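Ribosomal protein L11 methyltransferase (Lactobacillus delbrueckii subsp. bulgaricus ATCC BAA-365, PDB 3GRZ) probably trimethylates lysine residues of ribosomal protein L11 with S-adenosyl-L-methionine as methyl donor, this chain being the enzyme's C-terminal methyltransferase part. Local coordinates at residues N43-L49 and M183-I189; G68-G72 and S95-A99. All coordinates share one frame. Numbering follows the deposited sequence.

How the contacts relate
Both contacts belong to one domain built round a seven-stranded mixed sheet of strand order 3-2-1-4-5-7-6, the class I methyltransferase fold. In sequence, both segments of contact 2 fall between the segments of contact 1. Contact 1 packs the start of helix 44-57 on the hairpin of strands 177-185 and 188-195, at the end of the sheet where strand 177-185 is outermost within the chain. Contact 2 joins the loop after strand 63-67 to helix 93-105. Their centres are about 20 Å apart, nearest atoms about 7 Å. The segments carry predicted S-adenosyl-L-methionine-binding residues, Thr47 and Gly68, but neither makes the contact. Thr46, bonded to Asn132, and Ser95, next to Asp90, bring them near the predicted site.

Contact 1 (N43-L49 and M183-I189); sequences NHQTTQL and MRAGRWI
Segment 43-49 is the first turn and a half of helix 44-57. Segment 183-189 is a two-residue hairpin. Asn43 is the N-cap; its OD1 accepts a weak bond from Gln45 N (3.2 Å). The type II' beta turn Ala185 to Trp188 is closed by Trp188 N to Ala185 O (3.1 Å). Ala185 N to Trp188 O (2.9 Å) completes their hydrogen-bonded pair. Gly186 supplies the positive phi (65°). The axes of helix 44-49 and strand 183-185 run nearly antiparallel (158°), 9.2 Å apart. CA neighbours are Gln45-Ala185 and Thr46-Trp188 (both 6.6 Å) and Leu49-Met183 (6.8 Å).

Apolar packing centres on Leu49 (chi1 m, chi2 t). Its CD2 lies 4.1 Å from both Met183 CB and Ala185 CB, and its CD1 is 4.3 Å from Trp188 CB. Met183 CE comes closest, 3.3 Å from Leu49 O. Trp188 (chi1 m) offers a ring face to Thr46 CG2, a CH-pi contact 3.9 Å from the five-membered ring centroid.

No direct hydrogen bond joins the segments. Gln45 OE1 lies at the indole edge, 3.4 Å from Trp188 CD1. A water accepts from Arg187 N (3.1 Å) and donates weakly to Gln45 OE1 (3.3 Å). Thr46 OG1 is hydrogen-bonded to ND2 of Asn132, a predicted S-adenosyl-L-methionine-binding residue.

Met183 and Arg184 continue the sheet into the second subunit. This is helix-on-hairpin packing at the antiparallel end of a class I methyltransferase sheet.

Contact 2 (G68-G72 and S95-A99); sequences GTGSG and SMTAA
Segment 68-72 is a glycine-rich loop. Segment 95-99 is one turn of helix 93-105. CA neighbours are Gly70-Ser95 (4.9 Å) and Gly72-Ala99 (4.2 Å).

Ser95 (chi1 t) makes the direct link: its OG donates to Gly70 O at 2.7 Å. Asp90 OD2 accepts from Gly70 N and also lies within hydrogen-bonding reach of Ser95 OG, so the two acceptors compete for its one proton. Thr69 CG2 lies 3.5 Å from Ser95 OG.

Gly70 has positive phi (59/-109) within a type II' beta turn from Thr69 to Gly72. Gly72 N to Thr69 O (2.8 Å) closes the turn.

Ala99 packs beside the end of the loop. Its CA makes a CA-H...O contact with Ser71 O (3.5 Å). Its CB is 4.0 Å from Gly72 CA and 4.2 Å from Thr69 CG2. A CB on Gly72 would clash with Ala99 CA. Gly72 is the N-cap of helix 73-80.

Gly68, Gly70 and Gly72 form a GxGxG run after strand 63-67, consistent with methyltransferase motif I. With Gly68 and Asp90 as predicted binding residues, it fits the S-adenosyl-L-methionine site of a class I methyltransferase.

Contact 1 (N43-L49 and M183-I189)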
ATOM      1  N   ASN B  43      14.644   8.979   3.950  1.00 68.07           N
ATOM      2  CA  ASN B  43      13.558   9.719   3.310  1.00 61.51           C
ATOM      3  C   ASN B  43      12.234   8.999   3.562  1.00 53.78           C
ATOM      4  O   ASN B  43      12.083   7.831   3.209  1.00 52.43           O
ATOM      5  CB  ASN B  43      13.833   9.850   1.806  1.00 65.47           C
ATOM      6  CG  ASN B  43      12.898  10.829   1.104  1.00 66.05           C
ATOM      7  OD1 ASN B  43      11.722  10.959   1.440  1.00 63.64           O
ATOM      8  ND2 ASN B  43      13.430  11.512   0.098  1.00 72.07           N
ATOM      9  N   HIS B  44      11.287   9.711   4.167  1.00 47.12           N
ATOM     10  CA  HIS B  44      10.027   9.130   4.632  1.00 45.75           C
ATOM     11  C   HIS B  44       9.088   8.731   3.504  1.00 40.49           C
ATOM     12  O   HIS B  44       8.471   7.660   3.576  1.00 37.95           O
ATOM     13  CB  HIS B  44       9.314  10.078   5.595  1.00 49.30           C
ATOM     14  CG  HIS B  44      10.149  10.473   6.774  1.00 63.74           C
ATOM     15  ND1 HIS B  44      10.801   9.550   7.566  1.00 70.80           N
ATOM     16  CD2 HIS B  44      10.445  11.688   7.290  1.00 69.53           C
ATOM     17  CE1 HIS B  44      11.462  10.182   8.520  1.00 75.93           C
ATOM     18  NE2 HIS B  44      11.262  11.481   8.375  1.00 75.71           N
ATOM     19  N   GLN B  45       8.993   9.583   2.479  1.00 39.86           N
ATOM     20  CA  GLN B  45       8.220   9.290   1.271  1.00 37.99           C
ATOM     21  C   GLN B  45       8.692   7.998   0.586  1.00 32.62           C
ATOM     22  O   GLN B  45       7.876   7.140   0.257  1.00 30.59           O
ATOM     23  CB  GLN B  45       8.221  10.477   0.283  1.00 40.88           C
ATOM     24  CG  GLN B  45       6.919  11.314   0.287  1.00 50.39           C
ATOM     25  CD  GLN B  45       7.012  12.686  -0.438  1.00 52.20           C
ATOM     26  OE1 GLN B  45       8.102  13.174  -0.789  1.00 50.47           O
ATOM     27  NE2 GLN B  45       5.847  13.315  -0.648  1.00 42.21           N
ATOM     28  N   THR B  46       9.997   7.846   0.400  1.00 29.14           N
ATOM     29  CA  THR B  46      10.505   6.700  -0.353  1.00 33.57           C
ATOM     30  C   THR B  46      10.400   5.421   0.462  1.00 37.66           C
ATOM     31  O   THR B  46      10.122   4.354  -0.093  1.00 35.04           O
ATOM     32  CB  THR B  46      11.950   6.909  -0.856  1.00 35.38           C
ATOM     33  OG1 THR B  46      12.825   7.057   0.263  1.00 33.44           O
ATOM     34  CG2 THR B  46      12.038   8.152  -1.751  1.00 35.41           C
ATOM     35  N   THR B  47      10.587   5.547   1.781  1.00 30.19           N
ATOM     36  CA  THR B  47      10.381   4.434   2.696  1.00 28.14           C
ATOM     37  C   THR B  47       8.934   3.943   2.603  1.00 26.66           C
ATOM     38  O   THR B  47       8.710   2.754   2.478  1.00 26.66           O
ATOM     39  CB  THR B  47      10.778   4.817   4.158  1.00 24.87           C
ATOM     40  OG1 THR B  47      12.187   5.033   4.200  1.00 33.19           O
ATOM     41  CG2 THR B  47      10.436   3.723   5.152  1.00 32.37           C
ATOM     42  N   GLN B  48       7.965   4.862   2.644  1.00 29.71           N
ATOM     43  CA  GLN B  48       6.555   4.490   2.560  1.00 29.04           C
ATOM     44  C   GLN B  48       6.213   3.781   1.232  1.00 27.36           C
ATOM     45  O   GLN B  48       5.470   2.812   1.236  1.00 25.56           O
ATOM     46  CB  GLN B  48       5.655   5.714   2.743  1.00 35.54           C
ATOM     47  CG  GLN B  48       4.157   5.372   2.747  1.00 37.77           C
ATOM     48  CD  GLN B  48       3.273   6.591   2.862  1.00 36.12           C
ATOM     49  OE1 GLN B  48       3.188   7.405   1.936  1.00 39.47           O
ATOM     50  NE2 GLN B  48       2.612   6.734   4.011  1.00 36.89           N
ATOM     51  N   LEU B  49       6.755   4.262   0.110  1.00 27.06           N
ATOM     52  CA  LEU B  49       6.472   3.642  -1.198  1.00 29.60           C
ATOM     53  C   LEU B  49       6.963   2.205  -1.217  1.00 28.89           C
ATOM     54  O   LEU B  49       6.219   1.282  -1.594  1.00 29.42           O
ATOM     55  CB  LEU B  49       7.068   4.462  -2.360  1.00 30.25           C
ATOM     56  CG  LEU B  49       6.546   5.909  -2.492  1.00 34.74           C
ATOM     57  CD1 LEU B  49       7.067   6.598  -3.743  1.00 32.16           C
ATOM     58  CD2 LEU B  49       5.018   5.961  -2.428  1.00 32.81           C
ATOM     59  N   MET B 183       3.973   3.961  -8.260  1.00 27.05           N
ATOM     60  CA  MET B 183       3.469   4.863  -7.225  1.00 30.17           C
ATOM     61  C   MET B 183       4.272   6.150  -7.284  1.00 27.87           C
ATOM     62  O   MET B 183       5.471   6.111  -7.497  1.00 31.53           O
ATOM     63  CB  MET B 183       3.611   4.227  -5.839  1.00 26.75           C
ATOM     64  CG  MET B 183       2.672   3.070  -5.538  1.00 33.10           C
ATOM     65  SD  MET B 183       3.093   2.271  -3.951  1.00 32.00           S
ATOM     66  CE  MET B 183       4.528   1.337  -4.411  1.00 32.46           C
ATOM     67  N   ARG B 184       3.611   7.289  -7.133  1.00 28.90           N
ATOM     68  CA  ARG B 184       4.305   8.549  -7.117  1.00 30.22           C
ATOM     69  C   ARG B 184       3.813   9.417  -5.975  1.00 31.61           C
ATOM     70  O   ARG B 184       2.624   9.746  -5.917  1.00 31.61           O
ATOM     71  CB  ARG B 184       4.160   9.289  -8.452  1.00 34.30           C
ATOM     72  CG  ARG B 184       4.747  10.696  -8.359  1.00 35.29           C
ATOM     73  CD  ARG B 184       5.046  11.329  -9.672  1.00 43.42           C
ATOM     74  NE  ARG B 184       5.541  12.686  -9.458  1.00 45.72           N
ATOM     75  CZ  ARG B 184       5.795  13.550 -10.430  1.00 45.40           C
ATOM     76  NH1 ARG B 184       6.232  14.766 -10.133  1.00 44.61           N
ATOM     77  NH2 ARG B 184       5.613  13.197 -11.695  1.00 43.05           N
ATOM     78  N   ALA B 185       4.732   9.776  -5.078  1.00 30.33           N
ATOM     79  CA  ALA B 185       4.471  10.719  -3.988  1.00 33.53           C
ATOM     80  C   ALA B 185       5.489  11.863  -4.042  1.00 36.42           C
ATOM     81  O   ALA B 185       6.694  11.641  -3.880  1.00 38.53           O
ATOM     82  CB  ALA B 185       4.530  10.011  -2.625  1.00 32.43           C
ATOM     83  N   GLY B 186       5.004  13.080  -4.274  1.00 38.94           N
ATOM     84  CA  GLY B 186       5.881  14.232  -4.501  1.00 37.48           C
ATOM     85  C   GLY B 186       6.647  14.004  -5.783  1.00 36.52           C
ATOM     86  O   GLY B 186       6.053  13.688  -6.804  1.00 39.41           O
ATOM     87  N   ARG B 187       7.971  14.114  -5.729  1.00 37.20           N
ATOM     88  CA  ARG B 187       8.784  13.839  -6.917  1.00 38.84           C
ATOM     89  C   ARG B 187       9.302  12.400  -6.979  1.00 32.05           C
ATOM     90  O   ARG B 187       9.981  12.015  -7.933  1.00 37.02           O
ATOM     91  CB  ARG B 187       9.903  14.882  -7.081  1.00 44.53           C
ATOM     92  CG  ARG B 187      11.031  14.913  -6.032  1.00 51.08           C
ATOM     93  CD  ARG B 187      12.013  16.083  -6.359  1.00 54.42           C
ATOM     94  NE  ARG B 187      12.554  15.973  -7.725  1.00 54.46           N
ATOM     95  CZ  ARG B 187      12.861  16.988  -8.535  1.00 55.95           C
ATOM     96  NH1 ARG B 187      12.692  18.253  -8.153  1.00 53.05           N
ATOM     97  NH2 ARG B 187      13.343  16.731  -9.748  1.00 52.03           N
ATOM     98  N   TRP B 188       8.940  11.603  -5.974  1.00 30.14           N
ATOM     99  CA  TRP B 188       9.479  10.246  -5.811  1.00 31.35           C
ATOM    100  C   TRP B 188       8.588   9.168  -6.387  1.00 32.57           C
ATOM    101  O   TRP B 188       7.375   9.237  -6.267  1.00 29.80           O
ATOM    102  CB  TRP B 188       9.739   9.941  -4.330  1.00 34.81           C
ATOM    103  CG  TRP B 188      10.713  10.876  -3.737  1.00 33.27           C
ATOM    104  CD1 TRP B 188      10.453  11.868  -2.827  1.00 37.25           C
ATOM    105  CD2 TRP B 188      12.107  10.956  -4.039  1.00 35.56           C
ATOM    106  NE1 TRP B 188      11.606  12.545  -2.532  1.00 37.12           N
ATOM    107  CE2 TRP B 188      12.639  12.006  -3.259  1.00 44.97           C
ATOM    108  CE3 TRP B 188      12.966  10.231  -4.885  1.00 32.33           C
ATOM    109  CZ2 TRP B 188      13.993  12.352  -3.295  1.00 46.24           C
ATOM    110  CZ3 TRP B 188      14.315  10.577  -4.920  1.00 39.63           C
ATOM    111  CH2 TRP B 188      14.812  11.629  -4.131  1.00 43.35           C
ATOM    112  N   ILE B 189       9.219   8.163  -6.975  1.00 31.21           N
ATOM    113  CA  ILE B 189       8.545   7.051  -7.617  1.00 29.72           C
ATOM    114  C   ILE B 189       8.912   5.752  -6.926  1.00 30.37           C
ATOM    115  O   ILE B 189      10.082   5.532  -6.578  1.00 29.64           O
ATOM    116  CB  ILE B 189       8.963   6.943  -9.124  1.00 33.28           C
ATOM    117  CG1 ILE B 189       8.793   8.283  -9.857  1.00 35.62           C
ATOM    118  CG2 ILE B 189       8.229   5.818  -9.836  1.00 28.96           C
ATOM    119  CD1 ILE B 189       7.398   8.627 -10.251  1.00 43.67           C
TER
HETATM  120  O   HOH W   1       9.072  15.289  -3.132  1.00 44.52           O

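Contact 2 (G68-G72 and S95-A99)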
ATOM      1  N   GLY B  68      21.133  -2.280  -0.506  1.00 33.26           N
ATOM      2  CA  GLY B  68      21.371  -0.897  -0.070  1.00 25.79           C
ATOM      3  C   GLY B  68      20.618  -0.597   1.209  1.00 32.56           C
ATOM      4  O   GLY B  68      19.991   0.452   1.342  1.00 27.58           O
ATOM      5  N   THR B  69      20.690  -1.527   2.156  1.00 26.59           N
ATOM      6  CA  THR B  69      19.797  -1.550   3.319  1.00 32.16           C
ATOM      7  C   THR B  69      19.837  -0.294   4.220  1.00 32.99           C
ATOM      8  O   THR B  69      18.842   0.024   4.889  1.00 29.37           O
ATOM      9  CB  THR B  69      19.996  -2.865   4.139  1.00 30.80           C
ATOM     10  OG1 THR B  69      18.889  -3.073   5.019  1.00 34.99           O
ATOM     11  CG2 THR B  69      21.283  -2.825   4.968  1.00 36.17           C
ATOM     12  N   GLY B  70      20.970   0.420   4.212  1.00 30.78           N
ATOM     13  CA  GLY B  70      21.146   1.644   5.010  1.00 31.90           C
ATOM     14  C   GLY B  70      20.969   1.367   6.484  1.00 30.42           C
ATOM     15  O   GLY B  70      21.773   0.666   7.099  1.00 32.16           O
ATOM     16  N   SER B  71      19.859   1.857   7.025  1.00 32.32           N
ATOM     17  CA  SER B  71      19.510   1.684   8.432  1.00 30.17           C
ATOM     18  C   SER B  71      18.956   0.284   8.737  1.00 30.13           C
ATOM     19  O   SER B  71      18.844  -0.105   9.907  1.00 29.07           O
ATOM     20  CB  SER B  71      18.450   2.709   8.812  1.00 29.65           C
ATOM     21  OG  SER B  71      17.226   2.373   8.185  1.00 31.91           O
ATOM     22  N   GLY B  72      18.573  -0.440   7.686  1.00 30.72           N
ATOM     23  CA  GLY B  72      17.957  -1.769   7.816  1.00 34.00           C
ATOM     24  C   GLY B  72      16.442  -1.749   7.901  1.00 28.31           C
ATOM     25  O   GLY B  72      15.826  -2.793   8.070  1.00 32.95           O
ATOM     26  N   SER B  95      26.500   0.963   7.767  1.00 35.37           N
ATOM     27  CA  SER B  95      25.204   0.347   7.469  1.00 35.92           C
ATOM     28  C   SER B  95      25.079  -1.024   8.130  1.00 32.41           C
ATOM     29  O   SER B  95      24.048  -1.341   8.715  1.00 35.17           O
ATOM     30  CB  SER B  95      24.953   0.231   5.965  1.00 32.08           C
ATOM     31  OG  SER B  95      23.787  -0.549   5.759  1.00 35.34           O
ATOM     32  N   MET B  96      26.141  -1.827   8.038  1.00 33.34           N
ATOM     33  CA  MET B  96      26.186  -3.119   8.709  1.00 33.37           C
ATOM     34  C   MET B  96      25.938  -2.988  10.212  1.00 32.08           C
ATOM     35  O   MET B  96      25.160  -3.757  10.770  1.00 36.32           O
ATOM     36  CB  MET B  96      27.499  -3.849   8.417  1.00 37.33           C
ATOM     37  CG  MET B  96      27.709  -4.243   6.941  1.00 39.73           C
ATOM     38  SD  MET B  96      26.576  -5.513   6.327  1.00 31.15           S
ATOM     39  CE  MET B  96      25.342  -4.525   5.518  1.00 30.60           C
ATOM     40  N   THR B  97      26.542  -1.973  10.836  1.00 34.38           N
ATOM     41  CA  THR B  97      26.308  -1.649  12.254  1.00 33.90           C
ATOM     42  C   THR B  97      24.870  -1.199  12.520  1.00 34.67           C
ATOM     43  O   THR B  97      24.216  -1.712  13.436  1.00 33.69           O
ATOM     44  CB  THR B  97      27.304  -0.556  12.750  1.00 37.90           C
ATOM     45  OG1 THR B  97      28.640  -1.029  12.578  1.00 41.01           O
ATOM     46  CG2 THR B  97      27.089  -0.210  14.232  1.00 36.46           C
ATOM     47  N   ALA B  98      24.380  -0.243  11.728  1.00 30.06           N
ATOM     48  CA  ALA B  98      23.038   0.285  11.935  1.00 32.54           C
ATOM     49  C   ALA B  98      21.971  -0.810  11.767  1.00 30.57           C
ATOM     50  O   ALA B  98      21.109  -0.948  12.621  1.00 31.72           O
ATOM     51  CB  ALA B  98      22.770   1.470  11.006  1.00 30.58           C
ATOM     52  N   ALA B  99      22.069  -1.600  10.695  1.00 30.61           N
ATOM     53  CA  ALA B  99      21.096  -2.676  10.422  1.00 33.27           C
ATOM     54  C   ALA B  99      21.039  -3.703  11.546  1.00 32.03           C
ATOM     55  O   ALA B  99      19.949  -4.046  12.004  1.00 30.68           O
ATOM     56  CB  ALA B  99      21.379  -3.357   9.087  1.00 27.22           C
TER